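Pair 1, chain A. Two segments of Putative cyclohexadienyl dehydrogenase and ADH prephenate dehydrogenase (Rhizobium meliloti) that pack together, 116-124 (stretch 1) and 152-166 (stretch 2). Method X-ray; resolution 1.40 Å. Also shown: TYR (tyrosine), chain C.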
# COMPACT_ATOMS: atom_id res chain seq x y z
N VAL A 116 -23.43 -25.67 23.34
CA VAL A 116 -23.30 -24.35 22.70
C VAL A 116 -22.90 -24.51 21.25
O VAL A 116 -22.38 -25.56 20.86
CB VAL A 116 -22.34 -23.43 23.42
CG1 VAL A 116 -22.69 -23.28 24.89
CG2 VAL A 116 -20.91 -23.78 23.24
N HIS A 117 -23.20 -23.49 20.46
CA HIS A 117 -22.90 -23.51 19.03
C HIS A 117 -21.68 -22.64 18.71
O HIS A 117 -21.69 -21.43 18.88
CB HIS A 117 -24.08 -22.97 18.21
CG HIS A 117 -25.39 -23.58 18.58
ND1 HIS A 117 -25.63 -24.92 18.44
CD2 HIS A 117 -26.51 -23.04 19.11
CE1 HIS A 117 -26.86 -25.18 18.85
NE2 HIS A 117 -27.42 -24.06 19.26
N PHE A 118 -20.65 -23.24 18.16
CA PHE A 118 -19.38 -22.54 17.88
C PHE A 118 -19.32 -22.27 16.39
O PHE A 118 -19.17 -23.24 15.60
CB PHE A 118 -18.22 -23.46 18.33
CG PHE A 118 -16.86 -22.89 18.13
CD1 PHE A 118 -16.60 -21.53 18.29
CD2 PHE A 118 -15.81 -23.73 17.84
CE1 PHE A 118 -15.31 -21.00 18.12
CE2 PHE A 118 -14.52 -23.23 17.70
CZ PHE A 118 -14.27 -21.86 17.83
N VAL A 119 -19.39 -21.00 16.00
CA VAL A 119 -19.40 -20.60 14.58
C VAL A 119 -18.31 -19.58 14.36
O VAL A 119 -18.54 -18.40 14.57
CB VAL A 119 -20.75 -20.00 14.14
CG1 VAL A 119 -20.72 -19.81 12.62
CG2 VAL A 119 -21.91 -20.90 14.57
N PRO A 120 -17.12 -20.02 14.01
CA PRO A 120 -15.98 -19.11 13.84
C PRO A 120 -16.18 -18.16 12.67
O PRO A 120 -16.76 -18.54 11.70
CB PRO A 120 -14.81 -20.06 13.57
CG PRO A 120 -15.24 -21.39 14.08
CD PRO A 120 -16.73 -21.42 13.82
N GLY A 121 -15.69 -16.95 12.78
CA GLY A 121 -15.85 -15.95 11.76
C GLY A 121 -14.55 -15.18 11.56
O GLY A 121 -13.58 -15.27 12.33
N HIS A 122 -14.55 -14.48 10.46
CA HIS A 122 -13.47 -13.54 10.14
C HIS A 122 -13.97 -12.39 9.26
O HIS A 122 -14.17 -12.60 8.11
CB HIS A 122 -12.33 -14.28 9.44
CG HIS A 122 -11.14 -13.42 9.14
ND1 HIS A 122 -10.10 -13.85 8.36
CD2 HIS A 122 -10.81 -12.18 9.56
CE1 HIS A 122 -9.19 -12.90 8.29
NE2 HIS A 122 -9.60 -11.87 9.00
N PRO A 123 -14.14 -11.19 9.81
CA PRO A 123 -14.49 -10.07 8.93
C PRO A 123 -13.23 -9.59 8.16
O PRO A 123 -12.20 -9.29 8.77
CB PRO A 123 -15.02 -9.00 9.89
CG PRO A 123 -14.23 -9.27 11.17
CD PRO A 123 -14.06 -10.75 11.21
N ILE A 124 -13.38 -9.45 6.84
CA ILE A 124 -12.27 -9.07 5.94
C ILE A 124 -12.28 -7.56 5.83
O ILE A 124 -12.60 -7.00 4.80
CB ILE A 124 -12.35 -9.81 4.62
CG1 ILE A 124 -12.59 -11.31 4.83
CG2 ILE A 124 -11.11 -9.55 3.80
CD1 ILE A 124 -11.56 -12.05 5.68
N GLY A 152 -21.16 -30.53 11.12
CA GLY A 152 -22.17 -30.84 12.12
C GLY A 152 -22.62 -29.66 12.97
O GLY A 152 -23.43 -29.81 13.83
N THR A 153 -22.10 -28.46 12.68
CA THR A 153 -22.58 -27.27 13.38
C THR A 153 -24.06 -27.02 13.04
O THR A 153 -24.48 -27.19 11.90
CB THR A 153 -21.74 -26.04 13.02
OG1 THR A 153 -20.35 -26.31 13.24
CG2 THR A 153 -22.15 -24.85 13.87
N ASP A 154 -24.83 -26.64 14.05
CA ASP A 154 -26.25 -26.27 13.96
C ASP A 154 -26.49 -25.25 12.85
O ASP A 154 -25.93 -24.16 12.87
CB ASP A 154 -26.71 -25.71 15.34
CG ASP A 154 -28.21 -25.38 15.39
OD1 ASP A 154 -28.67 -24.55 14.62
OD2 ASP A 154 -28.95 -25.96 16.23
N GLU A 155 -27.33 -25.58 11.88
CA GLU A 155 -27.48 -24.73 10.69
C GLU A 155 -28.26 -23.48 11.01
O GLU A 155 -28.08 -22.45 10.33
CB GLU A 155 -28.05 -25.50 9.46
CG GLU A 155 -27.06 -26.52 8.84
CD GLU A 155 -25.80 -25.94 8.17
OE1 GLU A 155 -25.85 -24.81 7.61
OE2 GLU A 155 -24.76 -26.64 8.17
N GLU A 156 -29.08 -23.53 12.05
CA GLU A 156 -29.80 -22.33 12.45
C GLU A 156 -28.84 -21.32 13.10
O GLU A 156 -28.96 -20.13 12.83
CB GLU A 156 -30.98 -22.64 13.36
CG GLU A 156 -32.01 -21.50 13.43
CD GLU A 156 -32.01 -20.75 14.74
OE1 GLU A 156 -31.32 -21.20 15.68
OE2 GLU A 156 -32.73 -19.73 14.82
N ALA A 157 -27.90 -21.80 13.89
CA ALA A 157 -26.87 -20.93 14.46
C ALA A 157 -26.05 -20.25 13.34
O ALA A 157 -25.80 -19.04 13.38
CB ALA A 157 -25.98 -21.73 15.43
N VAL A 158 -25.67 -21.02 12.33
CA VAL A 158 -24.89 -20.47 11.22
C VAL A 158 -25.75 -19.39 10.51
O VAL A 158 -25.27 -18.33 10.22
CB VAL A 158 -24.41 -21.56 10.23
CG1 VAL A 158 -23.64 -20.94 9.13
CG2 VAL A 158 -23.55 -22.59 10.93
N ALA A 159 -27.01 -19.68 10.23
CA ALA A 159 -27.90 -18.72 9.60
C ALA A 159 -28.07 -17.45 10.41
O ALA A 159 -28.13 -16.36 9.84
CB ALA A 159 -29.28 -19.35 9.36
N ARG A 160 -28.15 -17.55 11.73
CA ARG A 160 -28.26 -16.33 12.54
C ARG A 160 -27.00 -15.46 12.47
O ARG A 160 -27.08 -14.23 12.46
CB ARG A 160 -28.59 -16.64 14.00
CG ARG A 160 -29.98 -17.21 14.21
CD ARG A 160 -30.24 -17.49 15.68
NE ARG A 160 -30.54 -16.26 16.42
CZ ARG A 160 -30.72 -16.23 17.75
NH1 ARG A 160 -30.50 -17.32 18.47
NH2 ARG A 160 -31.07 -15.09 18.37
N LEU A 161 -25.85 -16.11 12.44
CA LEU A 161 -24.57 -15.38 12.31
C LEU A 161 -24.44 -14.77 10.91
O LEU A 161 -23.99 -13.62 10.76
CB LEU A 161 -23.40 -16.25 12.69
CG LEU A 161 -22.12 -15.49 12.95
CD1 LEU A 161 -22.21 -14.46 14.07
CD2 LEU A 161 -20.99 -16.46 13.22
N ARG A 162 -24.86 -15.50 9.88
CA ARG A 162 -24.88 -14.93 8.52
C ARG A 162 -25.77 -13.68 8.49
O ARG A 162 -25.37 -12.64 7.95
CB ARG A 162 -25.35 -15.96 7.49
CG ARG A 162 -25.57 -15.40 6.11
CD ARG A 162 -26.02 -16.47 5.13
NE ARG A 162 -24.99 -17.46 4.86
CZ ARG A 162 -24.12 -17.40 3.85
NH1 ARG A 162 -24.17 -16.40 2.97
NH2 ARG A 162 -23.20 -18.34 3.70
N LEU A 163 -26.96 -13.76 9.10
CA LEU A 163 -27.87 -12.63 9.08
C LEU A 163 -27.22 -11.44 9.83
O LEU A 163 -27.33 -10.30 9.40
CB LEU A 163 -29.22 -12.99 9.66
CG LEU A 163 -30.16 -11.82 9.92
CD1 LEU A 163 -30.51 -11.07 8.65
CD2 LEU A 163 -31.43 -12.28 10.59
N PHE A 164 -26.56 -11.73 10.94
CA PHE A 164 -25.93 -10.68 11.74
C PHE A 164 -24.88 -9.89 10.92
O PHE A 164 -24.93 -8.65 10.79
CB PHE A 164 -25.29 -11.33 12.96
CG PHE A 164 -24.56 -10.33 13.87
CD1 PHE A 164 -25.27 -9.49 14.72
CD2 PHE A 164 -23.20 -10.22 13.82
CE1 PHE A 164 -24.63 -8.61 15.59
CE2 PHE A 164 -22.54 -9.30 14.66
CZ PHE A 164 -23.26 -8.51 15.54
N TRP A 165 -24.01 -10.64 10.24
CA TRP A 165 -22.98 -9.99 9.41
C TRP A 165 -23.54 -9.27 8.21
O TRP A 165 -23.05 -8.19 7.83
CB TRP A 165 -21.88 -10.96 9.03
CG TRP A 165 -20.92 -11.20 10.16
CD1 TRP A 165 -20.78 -12.33 10.89
CD2 TRP A 165 -19.99 -10.24 10.71
NE1 TRP A 165 -19.83 -12.12 11.90
CE2 TRP A 165 -19.31 -10.86 11.76
CE3 TRP A 165 -19.63 -8.92 10.37
CZ2 TRP A 165 -18.34 -10.16 12.53
CZ3 TRP A 165 -18.67 -8.29 11.10
CH2 TRP A 165 -18.03 -8.89 12.15
N GLU A 166 -24.58 -9.84 7.61
CA GLU A 166 -25.26 -9.15 6.52
C GLU A 166 -25.86 -7.84 6.99
O GLU A 166 -25.82 -6.83 6.26
CB GLU A 166 -26.29 -10.07 5.84
CG GLU A 166 -25.66 -11.17 5.01
CD GLU A 166 -26.65 -12.17 4.42
OE1 GLU A 166 -27.85 -12.17 4.83
OE2 GLU A 166 -26.22 -13.02 3.58
N TYR C . -5.76 -4.12 9.01
CA TYR C . -5.69 -4.31 7.53
C TYR C . -5.61 -2.98 6.85
O TYR C . -5.57 -1.97 7.56
CB TYR C . -6.90 -5.11 7.02
CG TYR C . -7.07 -6.49 7.64
CD1 TYR C . -6.04 -7.14 8.32
CD2 TYR C . -8.28 -7.13 7.55
CE1 TYR C . -6.23 -8.40 8.87
CE2 TYR C . -8.48 -8.39 8.06
CZ TYR C . -7.48 -9.02 8.74
OH TYR C . -7.68 -10.25 9.32
OXT TYR C . -5.60 -2.94 5.60
O HOH W 1 -23.62 -26.68 16.97
O HOH W 2 -19.05 -25.98 15.79

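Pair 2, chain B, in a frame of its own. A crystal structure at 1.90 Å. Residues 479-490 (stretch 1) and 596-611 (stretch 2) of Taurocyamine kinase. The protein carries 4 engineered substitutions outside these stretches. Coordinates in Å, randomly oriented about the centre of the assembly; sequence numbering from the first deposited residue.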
# COMPACT_ATOMS: atom_id res chain seq x y z
N PHE B 479 -20.43 -24.73 -25.99
CA PHE B 479 -19.46 -25.23 -25.04
C PHE B 479 -18.56 -24.03 -24.75
O PHE B 479 -18.06 -23.86 -23.64
CB PHE B 479 -18.67 -26.41 -25.61
CG PHE B 479 -19.47 -27.68 -25.69
CD1 PHE B 479 -20.18 -28.00 -26.84
CD2 PHE B 479 -19.53 -28.54 -24.61
CE1 PHE B 479 -20.92 -29.16 -26.91
CE2 PHE B 479 -20.27 -29.70 -24.68
CZ PHE B 479 -20.96 -30.02 -25.82
N ILE B 480 -18.41 -23.18 -25.76
CA ILE B 480 -17.48 -22.05 -25.69
C ILE B 480 -18.18 -20.69 -25.65
O ILE B 480 -18.80 -20.27 -26.62
CB ILE B 480 -16.51 -22.07 -26.87
CG1 ILE B 480 -15.66 -23.35 -26.80
CG2 ILE B 480 -15.64 -20.80 -26.87
CD1 ILE B 480 -14.79 -23.59 -28.03
N VAL B 481 -18.06 -20.02 -24.51
CA VAL B 481 -18.61 -18.68 -24.35
C VAL B 481 -17.83 -17.64 -25.16
O VAL B 481 -18.41 -16.77 -25.80
CB VAL B 481 -18.62 -18.26 -22.87
CG1 VAL B 481 -19.13 -16.84 -22.73
CG2 VAL B 481 -19.48 -19.24 -22.05
N SER B 482 -16.50 -17.75 -25.14
CA SER B 482 -15.68 -16.79 -25.87
C SER B 482 -14.25 -17.29 -26.06
O SER B 482 -13.78 -18.16 -25.34
CB SER B 482 -15.65 -15.44 -25.14
OG SER B 482 -15.08 -15.57 -23.86
N THR B 483 -13.58 -16.70 -27.04
CA THR B 483 -12.22 -17.09 -27.41
C THR B 483 -11.32 -15.85 -27.39
O THR B 483 -11.77 -14.74 -27.66
CB THR B 483 -12.20 -17.76 -28.80
OG1 THR B 483 -13.15 -18.84 -28.80
CG2 THR B 483 -10.81 -18.31 -29.16
N ARG B 484 -10.04 -16.07 -27.08
CA ARG B 484 -9.09 -15.01 -26.86
C ARG B 484 -7.70 -15.56 -27.18
O ARG B 484 -7.39 -16.71 -26.84
CB ARG B 484 -9.19 -14.52 -25.40
CG ARG B 484 -8.33 -13.30 -24.97
CD ARG B 484 -8.42 -13.16 -23.43
NE ARG B 484 -7.75 -11.99 -22.85
CZ ARG B 484 -6.52 -12.00 -22.32
NH1 ARG B 484 -5.80 -13.11 -22.34
NH2 ARG B 484 -6.00 -10.90 -21.78
N VAL B 485 -6.89 -14.77 -27.88
CA VAL B 485 -5.45 -15.07 -27.96
C VAL B 485 -4.71 -13.77 -27.69
O VAL B 485 -5.06 -12.74 -28.21
CB VAL B 485 -4.99 -15.64 -29.32
CG1 VAL B 485 -3.52 -16.11 -29.23
CG2 VAL B 485 -5.88 -16.79 -29.74
N ARG B 486 -3.68 -13.82 -26.86
CA ARG B 486 -2.87 -12.64 -26.65
C ARG B 486 -1.38 -12.96 -26.75
O ARG B 486 -0.97 -14.13 -26.64
CB ARG B 486 -3.17 -12.00 -25.29
CG ARG B 486 -2.81 -12.81 -24.07
CD ARG B 486 -1.34 -12.62 -23.62
NE ARG B 486 -1.08 -13.29 -22.34
CZ ARG B 486 0.07 -13.87 -21.99
NH1 ARG B 486 1.09 -13.90 -22.83
NH2 ARG B 486 0.18 -14.43 -20.80
N VAL B 487 -0.58 -11.91 -26.92
CA VAL B 487 0.88 -12.03 -26.78
C VAL B 487 1.45 -10.88 -25.98
O VAL B 487 0.85 -9.79 -25.93
CB VAL B 487 1.61 -12.08 -28.15
CG1 VAL B 487 1.27 -13.37 -28.92
CG2 VAL B 487 1.31 -10.83 -28.96
N GLY B 488 2.60 -11.11 -25.34
CA GLY B 488 3.39 -10.02 -24.80
C GLY B 488 4.43 -9.55 -25.80
O GLY B 488 4.89 -10.35 -26.60
N ARG B 489 4.78 -8.26 -25.77
CA ARG B 489 5.91 -7.73 -26.56
C ARG B 489 6.66 -6.65 -25.80
O ARG B 489 6.07 -5.88 -25.03
CB ARG B 489 5.45 -7.16 -27.92
CG ARG B 489 4.93 -8.18 -28.95
CD ARG B 489 6.08 -9.07 -29.55
NE ARG B 489 5.62 -10.02 -30.57
CZ ARG B 489 5.16 -11.24 -30.35
NH1 ARG B 489 5.05 -11.71 -29.12
NH2 ARG B 489 4.77 -12.01 -31.37
N SER B 490 7.98 -6.64 -25.99
CA SER B 490 8.85 -5.61 -25.50
C SER B 490 9.38 -4.85 -26.69
O SER B 490 9.56 -5.43 -27.77
CB SER B 490 10.03 -6.21 -24.70
OG SER B 490 9.58 -6.99 -23.60
N GLY B 596 -18.08 -16.60 -28.85
CA GLY B 596 -18.08 -17.80 -29.67
C GLY B 596 -16.74 -18.51 -29.64
O GLY B 596 -15.85 -18.15 -28.88
N GLY B 597 -16.60 -19.53 -30.49
CA GLY B 597 -15.42 -20.37 -30.46
C GLY B 597 -14.57 -20.34 -31.72
O GLY B 597 -13.79 -21.26 -31.96
N ASN B 598 -14.72 -19.28 -32.51
CA ASN B 598 -13.98 -19.18 -33.77
C ASN B 598 -12.54 -18.71 -33.56
O ASN B 598 -12.23 -17.53 -33.74
CB ASN B 598 -14.69 -18.25 -34.74
CG ASN B 598 -14.16 -18.38 -36.14
OD1 ASN B 598 -13.13 -19.03 -36.36
ND2 ASN B 598 -14.85 -17.77 -37.09
N LEU B 599 -11.68 -19.66 -33.21
CA LEU B 599 -10.28 -19.42 -32.91
C LEU B 599 -9.51 -18.93 -34.13
O LEU B 599 -8.60 -18.12 -34.01
CB LEU B 599 -9.64 -20.69 -32.36
CG LEU B 599 -8.12 -20.73 -32.16
CD1 LEU B 599 -7.70 -19.63 -31.20
CD2 LEU B 599 -7.70 -22.11 -31.64
N ALA B 600 -9.88 -19.43 -35.31
CA ALA B 600 -9.17 -19.05 -36.52
C ALA B 600 -9.32 -17.56 -36.75
O ALA B 600 -8.37 -16.91 -37.16
CB ALA B 600 -9.68 -19.85 -37.71
N ALA B 601 -10.51 -17.01 -36.49
CA ALA B 601 -10.76 -15.59 -36.70
C ALA B 601 -10.11 -14.71 -35.62
O ALA B 601 -9.66 -13.60 -35.91
CB ALA B 601 -12.27 -15.31 -36.77
N VAL B 602 -10.07 -15.19 -34.38
CA VAL B 602 -9.40 -14.45 -33.31
C VAL B 602 -7.90 -14.41 -33.59
O VAL B 602 -7.24 -13.37 -33.47
CB VAL B 602 -9.66 -15.10 -31.93
CG1 VAL B 602 -8.99 -14.28 -30.82
CG2 VAL B 602 -11.15 -15.21 -31.68
N TYR B 603 -7.37 -15.57 -33.96
CA TYR B 603 -5.94 -15.73 -34.23
C TYR B 603 -5.50 -14.86 -35.40
O TYR B 603 -4.50 -14.16 -35.32
CB TYR B 603 -5.63 -17.20 -34.50
CG TYR B 603 -4.18 -17.50 -34.72
CD1 TYR B 603 -3.35 -17.76 -33.65
CD2 TYR B 603 -3.63 -17.53 -36.00
CE1 TYR B 603 -1.99 -18.04 -33.82
CE2 TYR B 603 -2.26 -17.81 -36.20
CZ TYR B 603 -1.45 -18.07 -35.09
OH TYR B 603 -0.10 -18.35 -35.24
N LYS B 604 -6.26 -14.92 -36.49
CA LYS B 604 -5.98 -14.13 -37.67
C LYS B 604 -5.92 -12.63 -37.32
O LYS B 604 -4.95 -11.96 -37.67
CB LYS B 604 -7.04 -14.39 -38.75
CG LYS B 604 -6.73 -13.73 -40.11
CD LYS B 604 -7.61 -14.29 -41.22
CE LYS B 604 -7.40 -13.54 -42.54
NZ LYS B 604 -7.82 -12.13 -42.40
N ARG B 605 -6.94 -12.13 -36.62
CA ARG B 605 -6.98 -10.72 -36.21
C ARG B 605 -5.78 -10.38 -35.33
O ARG B 605 -5.12 -9.36 -35.54
CB ARG B 605 -8.29 -10.41 -35.47
CG ARG B 605 -8.47 -8.95 -35.12
CD ARG B 605 -9.91 -8.67 -34.66
NE ARG B 605 -10.32 -9.59 -33.62
CZ ARG B 605 -11.25 -10.53 -33.76
NH1 ARG B 605 -11.90 -10.66 -34.90
NH2 ARG B 605 -11.53 -11.32 -32.73
N LEU B 606 -5.48 -11.23 -34.35
CA LEU B 606 -4.28 -11.03 -33.55
C LEU B 606 -3.01 -10.91 -34.41
O LEU B 606 -2.27 -9.93 -34.26
CB LEU B 606 -4.08 -12.15 -32.54
CG LEU B 606 -2.82 -11.90 -31.69
CD1 LEU B 606 -2.88 -10.51 -30.99
CD2 LEU B 606 -2.61 -12.99 -30.67
N ILE B 607 -2.75 -11.88 -35.29
CA ILE B 607 -1.48 -11.88 -36.04
C ILE B 607 -1.35 -10.61 -36.90
O ILE B 607 -0.28 -9.97 -36.97
CB ILE B 607 -1.33 -13.14 -36.95
CG1 ILE B 607 -1.42 -14.43 -36.11
CG2 ILE B 607 -0.01 -13.10 -37.73
CD1 ILE B 607 -0.54 -14.44 -34.88
N GLU B 608 -2.45 -10.22 -37.53
CA GLU B 608 -2.44 -9.06 -38.39
C GLU B 608 -2.19 -7.79 -37.57
O GLU B 608 -1.53 -6.87 -38.05
CB GLU B 608 -3.75 -8.97 -39.16
CG GLU B 608 -3.87 -10.04 -40.24
CD GLU B 608 -5.26 -10.10 -40.84
OE1 GLU B 608 -6.13 -9.31 -40.40
OE2 GLU B 608 -5.47 -10.94 -41.73
N GLY B 609 -2.69 -7.77 -36.34
CA GLY B 609 -2.46 -6.64 -35.46
C GLY B 609 -1.02 -6.53 -34.98
O GLY B 609 -0.46 -5.44 -34.85
N ILE B 610 -0.43 -7.68 -34.69
CA ILE B 610 0.97 -7.71 -34.24
C ILE B 610 1.88 -7.19 -35.36
O ILE B 610 2.75 -6.34 -35.14
CB ILE B 610 1.42 -9.14 -33.85
CG1 ILE B 610 0.54 -9.75 -32.75
CG2 ILE B 610 2.91 -9.15 -33.43
CD1 ILE B 610 0.91 -11.19 -32.43
N ASN B 611 1.66 -7.72 -36.56
CA ASN B 611 2.42 -7.28 -37.71
C ASN B 611 2.28 -5.78 -37.98
O ASN B 611 3.26 -5.12 -38.27
CB ASN B 611 2.01 -8.08 -38.95
CG ASN B 611 2.52 -9.51 -38.90
OD1 ASN B 611 3.48 -9.81 -38.18
ND2 ASN B 611 1.88 -10.40 -39.65

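In both pairs an extended segment packs against the first turns of a helix, and the backbones superpose with an RMSD of 1.0 Å over 14 central residues. Residues 116-123 of pair 1 fall on 482-489 of pair 2, and 154-164 fall on 599-609. In pair 2 the strand runs roughly along the helix, with 27° between their N-to-C directions and a closest axial approach of 7.8 Å.

The best-matched position, Val A119 with Val B485 (CA atoms 0.3 Å apart), is the centre of both contacts. Each valine points toward the helix in the t rotamer and meets two matched helical positions, Ala A157/Val B602 and Leu A161/Leu B606. Val A119 CG1 lies 3.4 Å from Leu A161 CD2, and Val B485 CG1 lies 3.6 Å from the matching Leu B606 CD2. One turn earlier, Ala A157 matches Val B602. The side-chain spacings are alike, 4.2 Å between Val A119 CG2 and Ala A157 CB and 4.1 Å between Val B485 CG2 and Val B602 CG1, but the larger valine also brings Val B602 CG1 to 3.6 Å from Val B485 N.

Two residues earlier in the sequence, His A117 matches Thr B483, and both point toward the helix. The histidine covers the helix start: His A117 CB lies 3.6 Å from Ala A157 CB, and Asp A154 CG lies over one face of its ring, with His A117 ND1 3.4 Å from Asp A154 CB. A water joins His A117 ND1 (3.0 Å) to Asp A154 N (3.2 Å). The compact threonine instead places Thr B483 CB 4.0 Å from Val B602 CG2, while Thr B483 OG1 donates a hydrogen bond to Gly B596 O at 2.8 Å. No direct hydrogen bond crosses between the stretches of pair 1.

At the helix start, Asp A154 matches Leu B599, but the roles differ. Asp A154 is the N-cap, its OD1 accepting from Ala A157 N at 2.9 Å. Leu B599 is already helical and lends apolar surface, its CD1 reaching Val B485 CG2 at 3.7 Å; capping falls to Asn B598, whose OD1 accepts a weak bond from Ala B601 N at 3.3 Å.

Farther along, Gly A121 matches Val B487. The glycine contributes no side chain, while Val B487 CG1 approaches Leu B606 CD2 at 4.3 Å and its CG2 meets Ile B610 CD1 at 3.5 Å. Finally, Pro A123 matches Arg B489. The proline sets CB 3.8 Å from Trp A165 CH2; the arginine reaches the helix through its guanidinium, with Arg B489 NH2 4.0 Å from Ile B610 CG2.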